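PDB 1E5F: methionine gamma-lyase, which is a pyridoxal-5'-phosphate-dependent enzyme of the Cys/Met metabolism family, with a fold-type I architecture and four chains in its assembly. Local coordinates for residues A92-I97 with L180-N185; G101-S106 with P146-V151; D107-G112 with T155-T160. All coordinates share one frame; numbering follows the deposited sequence. Where two conformers were deposited one is given.

Contact 1: residues A92-I97 with L180-N185; sequences ATVLTI and LVIADN. With PLP (pyridoxal-5'-phosphate), chain C.
The packing of Ile97 against Leu180 and Ile182 is a buried apolar helix-on-sheet contact, in which helix 86-97 packs along strand 180-184 on one face of the large central sheet, nearly antiparallel to it. The directions of the short segments differ by 167° and their axes are 11.4 Å apart at closest approach, so side chains alone bridge the gap. Ile97 and Ile182 carry the contact. Ile97 CD1 sits 3.5 Å from Leu180 CD1, the two side chains passing at a slant, and the same methyl meets Ile182 CD1 at 4.0 Å, this time tip to tip. One turn earlier Thr93 offers its methyl instead of its hydroxyl. With chi1 at -65°, CG2 stands anti to the backbone N and comes within 3.8 Å of Ile182 CD1, while OG1 is turned back to bond the carbonyl of Ala89 in its own helix. Val94 CG1 lies more loosely beside the same CD1. Ile150 of the adjacent strand also packs on Ile97, and helix 226-241 covers Ala92, Thr93 and Leu95.

Farther along strand 180-184, the chain reaches the cofactor. Asp184 OD2 lies 2.6 Å from PLP N1, the place where fold-type I enzymes keep an aspartate beside the pyridine nitrogen, and Thr186 OG1 bonds its other oxygen, OD1. The one threonine hydroxyl near the interface is satisfied within the helix. The chemistry therefore implies a seam held by methyl packing without hydrogen bonds, while Asp184 at the strand's end meets the cofactor.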
ATOM      1  N   ALA A  92      -8.889   1.739 -25.034  1.00 20.20           N
ATOM      2  CA  ALA A  92      -7.609   2.235 -25.582  1.00 23.10           C
ATOM      3  C   ALA A  92      -7.303   1.447 -26.840  1.00 22.72           C
ATOM      4  O   ALA A  92      -6.586   1.878 -27.735  1.00 21.78           O
ATOM      5  CB  ALA A  92      -6.431   1.985 -24.622  1.00 19.92           C
ATOM      6  N   THR A  93      -7.773   0.196 -26.801  1.00 19.18           N
ATOM      7  CA  THR A  93      -7.649  -0.652 -27.917  1.00 23.28           C
ATOM      8  C   THR A  93      -8.481  -0.174 -29.128  1.00 25.00           C
ATOM      9  O   THR A  93      -7.985   0.118 -30.202  1.00 23.16           O
ATOM     10  CB  THR A  93      -8.019  -2.084 -27.485  1.00 25.19           C
ATOM     11  OG1 THR A  93      -6.997  -2.482 -26.503  1.00 20.11           O
ATOM     12  CG2 THR A  93      -8.036  -2.959 -28.763  1.00 25.65           C
ATOM     13  N   VAL A  94      -9.795  -0.018 -29.012  1.00 24.31           N
ATOM     14  CA  VAL A  94     -10.568   0.331 -30.138  1.00 21.12           C
ATOM     15  C   VAL A  94     -10.358   1.808 -30.495  1.00 26.16           C
ATOM     16  O   VAL A  94     -10.397   2.027 -31.726  1.00 24.92           O
ATOM     17  CB  VAL A  94     -12.085   0.047 -30.008  1.00 23.91           C
ATOM     18  CG1 VAL A  94     -12.381  -1.399 -29.763  1.00 20.64           C
ATOM     19  CG2 VAL A  94     -12.785   0.972 -29.052  1.00 14.28           C
ATOM     20  N   LEU A  95      -9.997   2.735 -29.578  1.00 25.03           N
ATOM     21  CA  LEU A  95      -9.781   4.092 -29.954  1.00 23.98           C
ATOM     22  C   LEU A  95      -8.434   4.310 -30.644  1.00 27.06           C
ATOM     23  O   LEU A  95      -8.294   5.294 -31.377  1.00 25.53           O
ATOM     24  CB  LEU A  95      -9.953   5.094 -28.830  1.00 21.26           C
ATOM     25  CG  LEU A  95     -11.341   4.974 -28.243  1.00 23.64           C
ATOM     26  CD1 LEU A  95     -11.464   5.840 -26.988  1.00 21.40           C
ATOM     27  CD2 LEU A  95     -12.353   5.315 -29.312  1.00 23.64           C
ATOM     28  N   THR A  96      -7.487   3.372 -30.509  1.00 23.10           N
ATOM     29  CA  THR A  96      -6.267   3.537 -31.250  1.00 23.52           C
ATOM     30  C   THR A  96      -6.469   3.020 -32.698  1.00 27.86           C
ATOM     31  O   THR A  96      -5.841   3.528 -33.658  1.00 24.18           O
ATOM     32  CB  THR A  96      -5.189   2.595 -30.684  1.00 22.25           C
ATOM     33  OG1 THR A  96      -4.940   2.944 -29.303  1.00 24.05           O
ATOM     34  CG2 THR A  96      -3.939   2.541 -31.396  1.00 20.19           C
ATOM     35  N   ILE A  97      -7.218   1.963 -32.815  1.00 22.35           N
ATOM     36  CA  ILE A  97      -7.452   1.329 -34.125  1.00 25.11           C
ATOM     37  C   ILE A  97      -8.341   2.246 -34.991  1.00 21.60           C
ATOM     38  O   ILE A  97      -8.057   2.394 -36.173  1.00 25.22           O
ATOM     39  CB  ILE A  97      -8.137  -0.029 -33.981  1.00 25.59           C
ATOM     40  CG1 ILE A  97      -7.130  -0.989 -33.365  1.00 23.62           C
ATOM     41  CG2 ILE A  97      -8.653  -0.577 -35.293  1.00 26.30           C
ATOM     42  CD1 ILE A  97      -7.725  -2.271 -32.908  1.00 19.02           C
ATOM     43  N   LEU A 180      -9.328  -6.833 -37.745  1.00 27.92           N
ATOM     44  CA  LEU A 180      -8.836  -7.360 -36.452  1.00 25.46           C
ATOM     45  C   LEU A 180      -9.929  -8.011 -35.645  1.00 25.13           C
ATOM     46  O   LEU A 180     -11.010  -7.395 -35.531  1.00 28.24           O
ATOM     47  CB  LEU A 180      -8.319  -6.131 -35.608  1.00 25.08           C
ATOM     48  CG  LEU A 180      -6.972  -5.626 -36.177  1.00 27.44           C
ATOM     49  CD1 LEU A 180      -6.445  -4.448 -35.365  1.00 25.10           C
ATOM     50  CD2 LEU A 180      -5.890  -6.653 -36.266  1.00 22.77           C
ATOM     51  N   VAL A 181      -9.690  -9.242 -35.235  1.00 23.19           N
ATOM     52  CA  VAL A 181     -10.660  -9.894 -34.358  1.00 25.18           C
ATOM     53  C   VAL A 181     -10.156  -9.636 -32.935  1.00 27.44           C
ATOM     54  O   VAL A 181      -9.020 -10.010 -32.589  1.00 27.11           O
ATOM     55  CB  VAL A 181     -10.782 -11.372 -34.649  1.00 24.47           C
ATOM     56  CG1 VAL A 181     -11.763 -12.036 -33.761  1.00 23.34           C
ATOM     57  CG2 VAL A 181     -11.181 -11.418 -36.166  1.00 25.71           C
ATOM     58  N   ILE A 182     -10.971  -9.206 -32.024  1.00 25.02           N
ATOM     59  CA  ILE A 182     -10.708  -8.814 -30.633  1.00 25.63           C
ATOM     60  C   ILE A 182     -11.595  -9.670 -29.794  1.00 25.19           C
ATOM     61  O   ILE A 182     -12.831  -9.601 -29.999  1.00 25.17           O
ATOM     62  CB  ILE A 182     -10.970  -7.299 -30.315  1.00 23.21           C
ATOM     63  CG1 ILE A 182     -10.021  -6.424 -31.227  1.00 23.60           C
ATOM     64  CG2 ILE A 182     -10.569  -6.952 -28.875  1.00 17.26           C
ATOM     65  CD1 ILE A 182     -10.155  -4.951 -31.235  1.00 26.07           C
ATOM     66  N   ALA A 183     -11.044 -10.410 -28.882  1.00 25.98           N
ATOM     67  CA  ALA A 183     -11.892 -11.267 -28.017  1.00 23.82           C
ATOM     68  C   ALA A 183     -11.773 -10.835 -26.535  1.00 25.36           C
ATOM     69  O   ALA A 183     -10.612 -10.522 -26.148  1.00 21.50           O
ATOM     70  CB  ALA A 183     -11.404 -12.645 -28.253  1.00 17.60           C
ATOM     71  N   ASP A 184     -12.934 -10.515 -25.933  1.00 19.16           N
ATOM     72  CA  ASP A 184     -12.756 -10.207 -24.454  1.00 19.26           C
ATOM     73  C   ASP A 184     -12.745 -11.501 -23.674  1.00 22.04           C
ATOM     74  O   ASP A 184     -13.709 -12.270 -23.646  1.00 24.17           O
ATOM     75  CB  ASP A 184     -13.893  -9.307 -24.013  1.00 19.81           C
ATOM     76  CG  ASP A 184     -13.827  -8.875 -22.547  1.00 21.31           C
ATOM     77  OD1 ASP A 184     -13.312  -9.628 -21.718  1.00 20.73           O
ATOM     78  OD2 ASP A 184     -14.608  -7.946 -22.166  1.00 26.30           O
ATOM     79  N   ASN A 185     -11.607 -11.957 -23.114  1.00 22.37           N
ATOM     80  CA  ASN A 185     -11.380 -13.259 -22.518  1.00 17.29           C
ATOM     81  C   ASN A 185     -11.555 -13.273 -21.044  1.00 17.10           C
ATOM     82  O   ASN A 185     -11.102 -14.096 -20.271  1.00 17.95           O
ATOM     83  CB  ASN A 185      -9.937 -13.719 -22.941  1.00 19.18           C
ATOM     84  CG  ASN A 185      -9.646 -15.210 -22.711  1.00 20.05           C
ATOM     85  OD1 ASN A 185     -10.585 -16.051 -22.869  1.00 19.84           O
ATOM     86  ND2 ASN A 185      -8.438 -15.658 -22.323  1.00 16.21           N
TER
HETATM   87  N1  PLP C 405     -15.119  -7.015 -19.818  1.00 34.02           N
HETATM   88  C2  PLP C 405     -16.110  -7.813 -19.348  1.00 33.20           C
HETATM   89  C2A PLP C 405     -16.524  -9.183 -19.773  1.00 28.03           C
HETATM   90  C3  PLP C 405     -16.438  -7.437 -18.018  1.00 31.27           C
HETATM   91  O3  PLP C 405     -17.331  -8.255 -17.401  1.00 37.06           O
HETATM   92  C4  PLP C 405     -16.121  -6.218 -17.453  1.00 31.21           C
HETATM   93  C4A PLP C 405     -16.965  -5.957 -16.136  1.00 30.92           C
HETATM   94  C5  PLP C 405     -15.529  -5.300 -18.243  1.00 29.99           C
HETATM   95  C6  PLP C 405     -15.051  -5.698 -19.492  1.00 32.39           C
HETATM   96  C5A PLP C 405     -15.099  -3.957 -17.750  1.00 29.67           C
HETATM   97  O4P PLP C 405     -13.952  -4.120 -16.792  1.00 28.91           O
HETATM   98  P   PLP C 405     -13.754  -3.005 -15.679  1.00 25.39           P
HETATM   99  O1P PLP C 405     -14.961  -3.169 -14.836  1.00 25.05           O
HETATM  100  O2P PLP C 405     -12.516  -3.466 -15.041  1.00 24.10           O
HETATM  101  O3P PLP C 405     -13.684  -1.600 -16.305  1.00 24.62           O

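Contact 2: residues G101-S106 with P146-V151; sequences GDHLIS and PNTKIV
His103 and Thr148 pair across two neighbouring parallel strands, and the histidine repays being followed outward. Its CB lies 3.6 Å from Asn147 ND2. Because CG is anti to the backbone N (chi1 176°), the ring runs alongside the Thr148 side chain, and ND1 and Thr148 OG1 share a hydrogen bond in which either could be donor. The modelled 2.4 Å between ND1 and OG1 is very short and its exact length doubtful; OG1 comes in at the ring edge, with His103 CG 3.5 Å and CE1 3.3 Å from it. At the far end NE2 bonds Asp130 of strand 128-132, so one side chain spans three adjacent strands.

The amide of Asn147 reaches across to the loop that leads into strand 103-107, ND2 giving a nearly straight bond (171°) to Gly101 O at 2.9 Å. Asp102 and Lys149 cross at about a right angle with only a long salt bridge between them; Lys99 is the stronger partner of the aspartate.

Leu104 CD1 packs 3.8 Å from Ile150 CG2. Backbone bonds place His103 opposite Thr148 and Ile105 opposite Val151; the extra residue is consistent with a beta bulge at Lys149, within a parallel strand pair of the central alpha/beta sheet.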
ATOM      1  N   GLY A 101     -15.525   7.067 -39.703  1.00 31.67           N
ATOM      2  CA  GLY A 101     -15.454   6.471 -41.056  1.00 36.25           C
ATOM      3  C   GLY A 101     -15.135   5.002 -41.008  1.00 40.70           C
ATOM      4  O   GLY A 101     -15.644   4.300 -41.946  1.00 40.20           O
ATOM      5  N   ASP A 102     -14.423   4.472 -39.947  1.00 36.06           N
ATOM      6  CA  ASP A 102     -14.273   3.014 -39.979  1.00 31.52           C
ATOM      7  C   ASP A 102     -15.578   2.336 -39.560  1.00 31.00           C
ATOM      8  O   ASP A 102     -16.567   2.916 -39.071  1.00 25.68           O
ATOM      9  CB  ASP A 102     -13.192   2.649 -38.958  1.00 36.48           C
ATOM     10  CG  ASP A 102     -11.838   3.110 -39.414  1.00 37.13           C
ATOM     11  OD1 ASP A 102     -11.682   3.403 -40.623  1.00 35.93           O
ATOM     12  OD2 ASP A 102     -10.978   3.144 -38.499  1.00 40.23           O
ATOM     13  N   HIS A 103     -15.525   0.981 -39.728  1.00 29.31           N
ATOM     14  CA  HIS A 103     -16.724   0.212 -39.343  1.00 28.36           C
ATOM     15  C   HIS A 103     -16.362  -0.794 -38.265  1.00 27.57           C
ATOM     16  O   HIS A 103     -15.254  -1.362 -38.353  1.00 24.29           O
ATOM     17  CB  HIS A 103     -17.353  -0.510 -40.515  1.00 25.68           C
ATOM     18  CG  HIS A 103     -18.524  -1.392 -40.227  1.00 21.31           C
ATOM     19  ND1 HIS A 103     -18.483  -2.720 -40.753  1.00 22.21           N
ATOM     20  CD2 HIS A 103     -19.726  -1.189 -39.691  1.00 19.48           C
ATOM     21  CE1 HIS A 103     -19.672  -3.271 -40.394  1.00 24.04           C
ATOM     22  NE2 HIS A 103     -20.444  -2.353 -39.722  1.00 21.79           N
ATOM     23  N   LEU A 104     -17.326  -0.994 -37.358  1.00 25.97           N
ATOM     24  CA  LEU A 104     -17.082  -1.967 -36.324  1.00 30.04           C
ATOM     25  C   LEU A 104     -18.190  -3.032 -36.214  1.00 25.38           C
ATOM     26  O   LEU A 104     -19.295  -2.674 -36.076  1.00 27.65           O
ATOM     27  CB  LEU A 104     -16.737  -1.294 -34.931  1.00 29.41           C
ATOM     28  CG  LEU A 104     -16.625  -2.429 -33.818  1.00 32.64           C
ATOM     29  CD1 LEU A 104     -15.673  -1.917 -32.693  1.00 37.19           C
ATOM     30  CD2 LEU A 104     -17.884  -2.726 -33.028  1.00 28.35           C
ATOM     31  N   ILE A 105     -17.853  -4.311 -36.171  1.00 27.82           N
ATOM     32  CA  ILE A 105     -18.876  -5.336 -35.972  1.00 26.92           C
ATOM     33  C   ILE A 105     -18.707  -5.933 -34.562  1.00 27.12           C
ATOM     34  O   ILE A 105     -17.621  -6.324 -34.125  1.00 28.65           O
ATOM     35  CB  ILE A 105     -18.612  -6.498 -37.001  1.00 28.27           C
ATOM     36  CG1 ILE A 105     -19.023  -6.007 -38.368  1.00 26.40           C
ATOM     37  CG2 ILE A 105     -19.497  -7.716 -36.681  1.00 24.39           C
ATOM     38  CD1 ILE A 105     -18.621  -6.998 -39.467  1.00 28.53           C
ATOM     39  N   SER A 106     -19.709  -6.065 -33.768  1.00 28.37           N
ATOM     40  CA  SER A 106     -19.654  -6.641 -32.474  1.00 28.42           C
ATOM     41  C   SER A 106     -20.811  -7.612 -32.221  1.00 29.59           C
ATOM     42  O   SER A 106     -21.916  -7.407 -32.662  1.00 28.56           O
ATOM     43  CB  SER A 106     -19.871  -5.535 -31.445  1.00 28.63           C
ATOM     44  OG  SER A 106     -20.006  -5.985 -30.095  1.00 28.38           O
ATOM     45  N   PRO A 146     -16.421  -2.616 -46.640  1.00 36.22           N
ATOM     46  CA  PRO A 146     -15.060  -2.369 -47.063  1.00 35.28           C
ATOM     47  C   PRO A 146     -14.287  -1.661 -45.976  1.00 31.68           C
ATOM     48  O   PRO A 146     -13.049  -1.640 -46.088  1.00 31.57           O
ATOM     49  CB  PRO A 146     -15.249  -1.614 -48.365  1.00 36.02           C
ATOM     50  CG  PRO A 146     -16.555  -2.220 -48.905  1.00 36.32           C
ATOM     51  CD  PRO A 146     -17.410  -2.079 -47.631  1.00 38.18           C
ATOM     52  N   ASN A 147     -14.903  -0.839 -45.196  1.00 29.71           N
ATOM     53  CA  ASN A 147     -14.277  -0.080 -44.149  1.00 32.50           C
ATOM     54  C   ASN A 147     -14.272  -0.852 -42.785  1.00 33.56           C
ATOM     55  O   ASN A 147     -13.975  -0.256 -41.729  1.00 30.11           O
ATOM     56  CB  ASN A 147     -15.096   1.197 -44.079  1.00 30.33           C
ATOM     57  CG  ASN A 147     -16.572   1.067 -43.773  1.00 33.03           C
ATOM     58  OD1 ASN A 147     -17.270   0.132 -44.111  1.00 31.40           O
ATOM     59  ND2 ASN A 147     -17.133   2.071 -43.066  1.00 32.35           N
ATOM     60  N   THR A 148     -14.689  -2.142 -42.811  1.00 31.92           N
ATOM     61  CA  THR A 148     -14.717  -2.890 -41.531  1.00 33.18           C
ATOM     62  C   THR A 148     -13.323  -3.025 -40.932  1.00 28.99           C
ATOM     63  O   THR A 148     -12.427  -3.509 -41.628  1.00 28.68           O
ATOM     64  CB  THR A 148     -15.429  -4.279 -41.739  1.00 30.73           C
ATOM     65  OG1 THR A 148     -16.823  -3.905 -41.972  1.00 29.22           O
ATOM     66  CG2 THR A 148     -15.323  -5.071 -40.423  1.00 26.43           C
ATOM     67  N   LYS A 149     -13.138  -2.661 -39.672  1.00 30.10           N
ATOM     68  CA  LYS A 149     -11.769  -2.830 -39.076  1.00 27.65           C
ATOM     69  C   LYS A 149     -11.668  -3.779 -37.927  1.00 26.00           C
ATOM     70  O   LYS A 149     -10.555  -4.242 -37.629  1.00 24.00           O
ATOM     71  CB  LYS A 149     -11.356  -1.512 -38.436  1.00 32.84           C
ATOM     72  CG  LYS A 149     -11.325  -0.405 -39.438  1.00 37.03           C
ATOM     73  CD  LYS A 149     -10.346  -0.758 -40.576  1.00 35.85           C
ATOM     74  CE  LYS A 149     -10.667   0.434 -41.595  1.00 39.36           C
ATOM     75  NZ  LYS A 149      -9.487   0.744 -42.403  1.00 41.95           N
ATOM     76  N   ILE A 150     -12.730  -3.888 -37.165  1.00 24.96           N
ATOM     77  CA  ILE A 150     -12.741  -4.773 -36.025  1.00 24.45           C
ATOM     78  C   ILE A 150     -13.926  -5.735 -35.981  1.00 21.64           C
ATOM     79  O   ILE A 150     -15.041  -5.285 -36.374  1.00 24.67           O
ATOM     80  CB  ILE A 150     -12.871  -3.832 -34.768  1.00 25.88           C
ATOM     81  CG1 ILE A 150     -11.544  -3.024 -34.607  1.00 24.09           C
ATOM     82  CG2 ILE A 150     -13.063  -4.605 -33.476  1.00 19.60           C
ATOM     83  CD1 ILE A 150     -11.469  -2.072 -33.448  1.00 22.73           C
ATOM     84  N   VAL A 151     -13.670  -6.981 -35.633  1.00 19.56           N
ATOM     85  CA  VAL A 151     -14.818  -7.830 -35.291  1.00 23.81           C
ATOM     86  C   VAL A 151     -14.655  -8.092 -33.774  1.00 27.08           C
ATOM     87  O   VAL A 151     -13.561  -8.556 -33.453  1.00 24.01           O
ATOM     88  CB  VAL A 151     -14.833  -9.119 -36.096  1.00 25.29           C
ATOM     89  CG1 VAL A 151     -15.877 -10.126 -35.613  1.00 26.22           C
ATOM     90  CG2 VAL A 151     -15.248  -8.700 -37.551  1.00 26.00           C
TER

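Contact 3: residues D107-G112 with T155-T160; sequences DECLYG and TPANPT. With PLP (pyridoxal-5'-phosphate), chain C; SO4 (sulfate ion), chain D.
Tyr111 and Asn158 lie side by side next to the cofactor, ring and amide planes only 10° apart, with Asn158 ND2 3.3 Å from Tyr111 CD1. One face of the tyrosine is covered by PLP C4A, displaced from the ring centre and 3.3 Å from Tyr111 CE2. The same ND2 lies 3.0 Å from PLP O3 and gives a hydrogen bond of 3.1 Å to O3 of a sulfate ion, probably carried over from the crystallisation medium. The amide is steadied at its other end, where Asn158 OD1 accepts from Arg373, itself a partner of the sulfate.

A second shell positions both residues. The carboxylate of Glu154 takes the backbone N of Tyr111 on one oxygen and that of Asn158 on the other. Leu110 O and Asn158 O, two acceptors, stand 3.0 Å apart, with His354 NE2 bonded to the former and weakly to the latter. Farther back, Ala157 CB rests 3.5 Å from Cys109 O, and Asp107 OD1 accepts from Cys109 N, an Asx turn tied down by a salt bridge to Lys162. An aromatic ring from one loop, lying over the cofactor beside an asparagine from its neighbour, is typical of the PLP site in fold-type I enzymes.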
ATOM      1  N   ASP A 107     -20.529  -8.454 -31.263  1.00 29.45           N
ATOM      2  CA  ASP A 107     -21.550  -9.398 -30.861  1.00 29.89           C
ATOM      3  C   ASP A 107     -22.465  -8.510 -30.038  1.00 29.92           C
ATOM      4  O   ASP A 107     -21.970  -7.542 -29.485  1.00 24.57           O
ATOM      5  CB  ASP A 107     -21.060 -10.583 -30.071  1.00 30.06           C
ATOM      6  CG  ASP A 107     -22.145 -11.672 -30.002  1.00 31.30           C
ATOM      7  OD1 ASP A 107     -23.007 -11.549 -29.111  1.00 33.93           O
ATOM      8  OD2 ASP A 107     -22.180 -12.611 -30.789  1.00 30.48           O
ATOM      9  N   GLU A 108     -23.728  -8.758 -30.319  1.00 27.67           N
ATOM     10  CA  GLU A 108     -24.698  -8.006 -29.536  1.00 32.45           C
ATOM     11  C   GLU A 108     -24.700  -8.380 -28.082  1.00 29.36           C
ATOM     12  O   GLU A 108     -25.323  -7.658 -27.327  1.00 31.59           O
ATOM     13  CB  GLU A 108     -26.050  -8.387 -30.253  1.00 34.10           C
ATOM     14  CG  GLU A 108     -26.462  -9.854 -30.010  1.00 37.77           C
ATOM     15  CD  GLU A 108     -27.839 -10.180 -30.658  1.00 41.02           C
ATOM     16  OE1 GLU A 108     -28.652  -9.310 -30.991  1.00 39.95           O
ATOM     17  OE2 GLU A 108     -28.192 -11.365 -30.810  1.00 40.60           O
ATOM     18  N   CYS A 109     -24.267  -9.596 -27.651  1.00 28.48           N
ATOM     19  CA  CYS A 109     -24.355  -9.841 -26.223  1.00 30.19           C
ATOM     20  C   CYS A 109     -22.984  -9.546 -25.619  1.00 30.77           C
ATOM     21  O   CYS A 109     -22.088 -10.463 -25.658  1.00 31.30           O
ATOM     22  CB  CYS A 109     -24.843 -11.238 -25.903  1.00 30.95           C
ATOM     23  SG  CYS A 109     -25.061 -11.553 -24.123  0.80 29.76           S
ATOM     24  N   LEU A 110     -22.822  -8.478 -24.936  1.00 29.94           N
ATOM     25  CA  LEU A 110     -21.637  -7.881 -24.358  1.00 30.64           C
ATOM     26  C   LEU A 110     -21.974  -7.445 -22.919  1.00 31.94           C
ATOM     27  O   LEU A 110     -23.104  -7.178 -22.447  1.00 29.89           O
ATOM     28  CB  LEU A 110     -21.448  -6.569 -25.134  1.00 30.06           C
ATOM     29  CG  LEU A 110     -20.401  -6.336 -26.187  1.00 31.65           C
ATOM     30  CD1 LEU A 110     -19.968  -7.696 -26.818  1.00 27.39           C
ATOM     31  CD2 LEU A 110     -20.845  -5.451 -27.317  1.00 30.05           C
ATOM     32  N   TYR A 111     -20.885  -7.326 -22.208  1.00 31.78           N
ATOM     33  CA  TYR A 111     -20.972  -6.485 -20.988  1.00 35.96           C
ATOM     34  C   TYR A 111     -21.795  -5.213 -21.299  1.00 33.19           C
ATOM     35  O   TYR A 111     -21.570  -4.424 -22.196  1.00 31.71           O
ATOM     36  CB  TYR A 111     -19.557  -6.244 -20.506  1.00 33.94           C
ATOM     37  CG  TYR A 111     -19.545  -5.451 -19.234  1.00 41.06           C
ATOM     38  CD1 TYR A 111     -20.432  -5.657 -18.199  1.00 43.00           C
ATOM     39  CD2 TYR A 111     -18.622  -4.417 -19.087  1.00 41.77           C
ATOM     40  CE1 TYR A 111     -20.401  -4.908 -17.039  1.00 45.31           C
ATOM     41  CE2 TYR A 111     -18.561  -3.685 -17.907  1.00 43.62           C
ATOM     42  CZ  TYR A 111     -19.434  -3.901 -16.888  1.00 45.68           C
ATOM     43  OH  TYR A 111     -19.382  -3.161 -15.738  1.00 43.90           O
ATOM     44  N   GLY A 112     -22.600  -4.809 -20.342  1.00 32.02           N
ATOM     45  CA  GLY A 112     -23.353  -3.563 -20.508  1.00 33.52           C
ATOM     46  C   GLY A 112     -22.544  -2.356 -20.944  1.00 33.97           C
ATOM     47  O   GLY A 112     -22.873  -1.768 -21.967  1.00 32.84           O
ATOM     48  N   THR A 155     -16.719 -14.589 -25.378  1.00 21.95           N
ATOM     49  CA  THR A 155     -17.235 -15.893 -25.162  1.00 22.89           C
ATOM     50  C   THR A 155     -16.530 -16.521 -23.950  1.00 23.14           C
ATOM     51  O   THR A 155     -15.326 -16.575 -23.929  1.00 23.55           O
ATOM     52  CB  THR A 155     -17.132 -16.716 -26.430  1.00 23.73           C
ATOM     53  OG1 THR A 155     -17.583 -18.060 -26.196  1.00 20.75           O
ATOM     54  CG2 THR A 155     -15.661 -16.884 -26.893  1.00 19.35           C
ATOM     55  N   PRO A 156     -17.292 -17.135 -23.045  1.00 24.92           N
ATOM     56  CA  PRO A 156     -18.759 -17.093 -23.075  1.00 22.89           C
ATOM     57  C   PRO A 156     -19.249 -15.688 -22.899  1.00 26.95           C
ATOM     58  O   PRO A 156     -18.571 -14.930 -22.175  1.00 26.18           O
ATOM     59  CB  PRO A 156     -19.274 -17.929 -21.910  1.00 21.97           C
ATOM     60  CG  PRO A 156     -18.073 -18.811 -21.563  1.00 21.30           C
ATOM     61  CD  PRO A 156     -16.825 -17.957 -21.924  1.00 23.00           C
ATOM     62  N   ALA A 157     -20.446 -15.306 -23.363  1.00 28.37           N
ATOM     63  CA  ALA A 157     -20.883 -13.901 -23.300  1.00 33.56           C
ATOM     64  C   ALA A 157     -21.519 -13.451 -21.986  1.00 36.26           C
ATOM     65  O   ALA A 157     -22.022 -14.224 -21.170  1.00 41.15           O
ATOM     66  CB  ALA A 157     -21.915 -13.708 -24.416  1.00 31.19           C
ATOM     67  N   ASN A 158     -21.410 -12.203 -21.645  1.00 37.82           N
ATOM     68  CA  ASN A 158     -21.785 -11.576 -20.357  1.00 38.14           C
ATOM     69  C   ASN A 158     -23.090 -10.875 -20.567  1.00 34.83           C
ATOM     70  O   ASN A 158     -23.011 -10.031 -21.437  1.00 33.37           O
ATOM     71  CB  ASN A 158     -20.663 -10.606 -19.907  1.00 34.64           C
ATOM     72  CG  ASN A 158     -21.013  -9.894 -18.610  1.00 39.33           C
ATOM     73  OD1 ASN A 158     -22.063 -10.220 -17.971  1.00 38.73           O
ATOM     74  ND2 ASN A 158     -20.191  -8.948 -18.133  1.00 35.18           N
ATOM     75  N   PRO A 159     -24.199 -11.333 -20.043  1.00 36.80           N
ATOM     76  CA  PRO A 159     -24.301 -12.343 -19.001  1.00 36.96           C
ATOM     77  C   PRO A 159     -24.895 -13.704 -19.340  1.00 38.70           C
ATOM     78  O   PRO A 159     -24.829 -14.622 -18.516  1.00 40.40           O
ATOM     79  CB  PRO A 159     -25.257 -11.595 -18.067  1.00 35.71           C
ATOM     80  CG  PRO A 159     -26.329 -11.091 -19.049  1.00 38.59           C
ATOM     81  CD  PRO A 159     -25.525 -10.698 -20.307  1.00 38.12           C
ATOM     82  N   THR A 160     -25.421 -13.998 -20.531  1.00 34.14           N
ATOM     83  CA  THR A 160     -25.980 -15.290 -20.931  1.00 31.76           C
ATOM     84  C   THR A 160     -25.072 -16.518 -21.070  1.00 32.34           C
ATOM     85  O   THR A 160     -25.510 -17.681 -21.041  1.00 30.17           O
ATOM     86  CB  THR A 160     -26.725 -15.054 -22.253  1.00 33.82           C
ATOM     87  OG1 THR A 160     -25.783 -14.759 -23.270  1.00 34.70           O
ATOM     88  CG2 THR A 160     -27.536 -13.626 -22.120  1.00 36.21           C
TER
HETATM   89  N1  PLP C 405     -15.119  -7.015 -19.818  1.00 34.02           N
HETATM   90  C2  PLP C 405     -16.110  -7.813 -19.348  1.00 33.20           C
HETATM   91  C2A PLP C 405     -16.524  -9.183 -19.773  1.00 28.03           C
HETATM   92  C3  PLP C 405     -16.438  -7.437 -18.018  1.00 31.27           C
HETATM   93  O3  PLP C 405     -17.331  -8.255 -17.401  1.00 37.06           O
HETATM   94  C4  PLP C 405     -16.121  -6.218 -17.453  1.00 31.21           C
HETATM   95  C4A PLP C 405     -16.965  -5.957 -16.136  1.00 30.92           C
HETATM   96  C5  PLP C 405     -15.529  -5.300 -18.243  1.00 29.99           C
HETATM   97  C6  PLP C 405     -15.051  -5.698 -19.492  1.00 32.39           C
HETATM   98  C5A PLP C 405     -15.099  -3.957 -17.750  1.00 29.67           C
HETATM   99  O4P PLP C 405     -13.952  -4.120 -16.792  1.00 28.91           O
HETATM  100  P   PLP C 405     -13.754  -3.005 -15.679  1.00 25.39           P
HETATM  101  O1P PLP C 405     -14.961  -3.169 -14.836  1.00 25.05           O
HETATM  102  O2P PLP C 405     -12.516  -3.466 -15.041  1.00 24.10           O
HETATM  103  O3P PLP C 405     -13.684  -1.600 -16.305  1.00 24.62           O
HETATM  104  S   SO4 D 407     -19.857  -6.878 -14.020  1.00 58.23           S
HETATM  105  O1  SO4 D 407     -20.233  -7.439 -12.743  1.00 53.76           O
HETATM  106  O2  SO4 D 407     -20.952  -5.819 -14.245  1.00 63.80           O
HETATM  107  O3  SO4 D 407     -19.945  -7.746 -15.243  1.00 57.58           O
HETATM  108  O4  SO4 D 407     -18.625  -5.987 -14.115  1.00 58.84           O

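All three contacts belong to the central seven-stranded sheet and its flanks. Contacts 1 and 2, with centres 11 Å apart, touch directly, because strands 180-184 and 148-154 are neighbours joined by backbone bonds. Contact 3 continues contact 2 along the chain: strands 103-107 and 148-154 run out of the paired region into the loops 107-112 and 155-160, and the two centres lie 19 Å apart. In sequence, contact 1 encloses the other two, whose segments alternate. Contacts 1 and 3, 15 Å apart, both reach PLP. The parallel strands thus deliver to one cofactor site residues that are far apart in sequence.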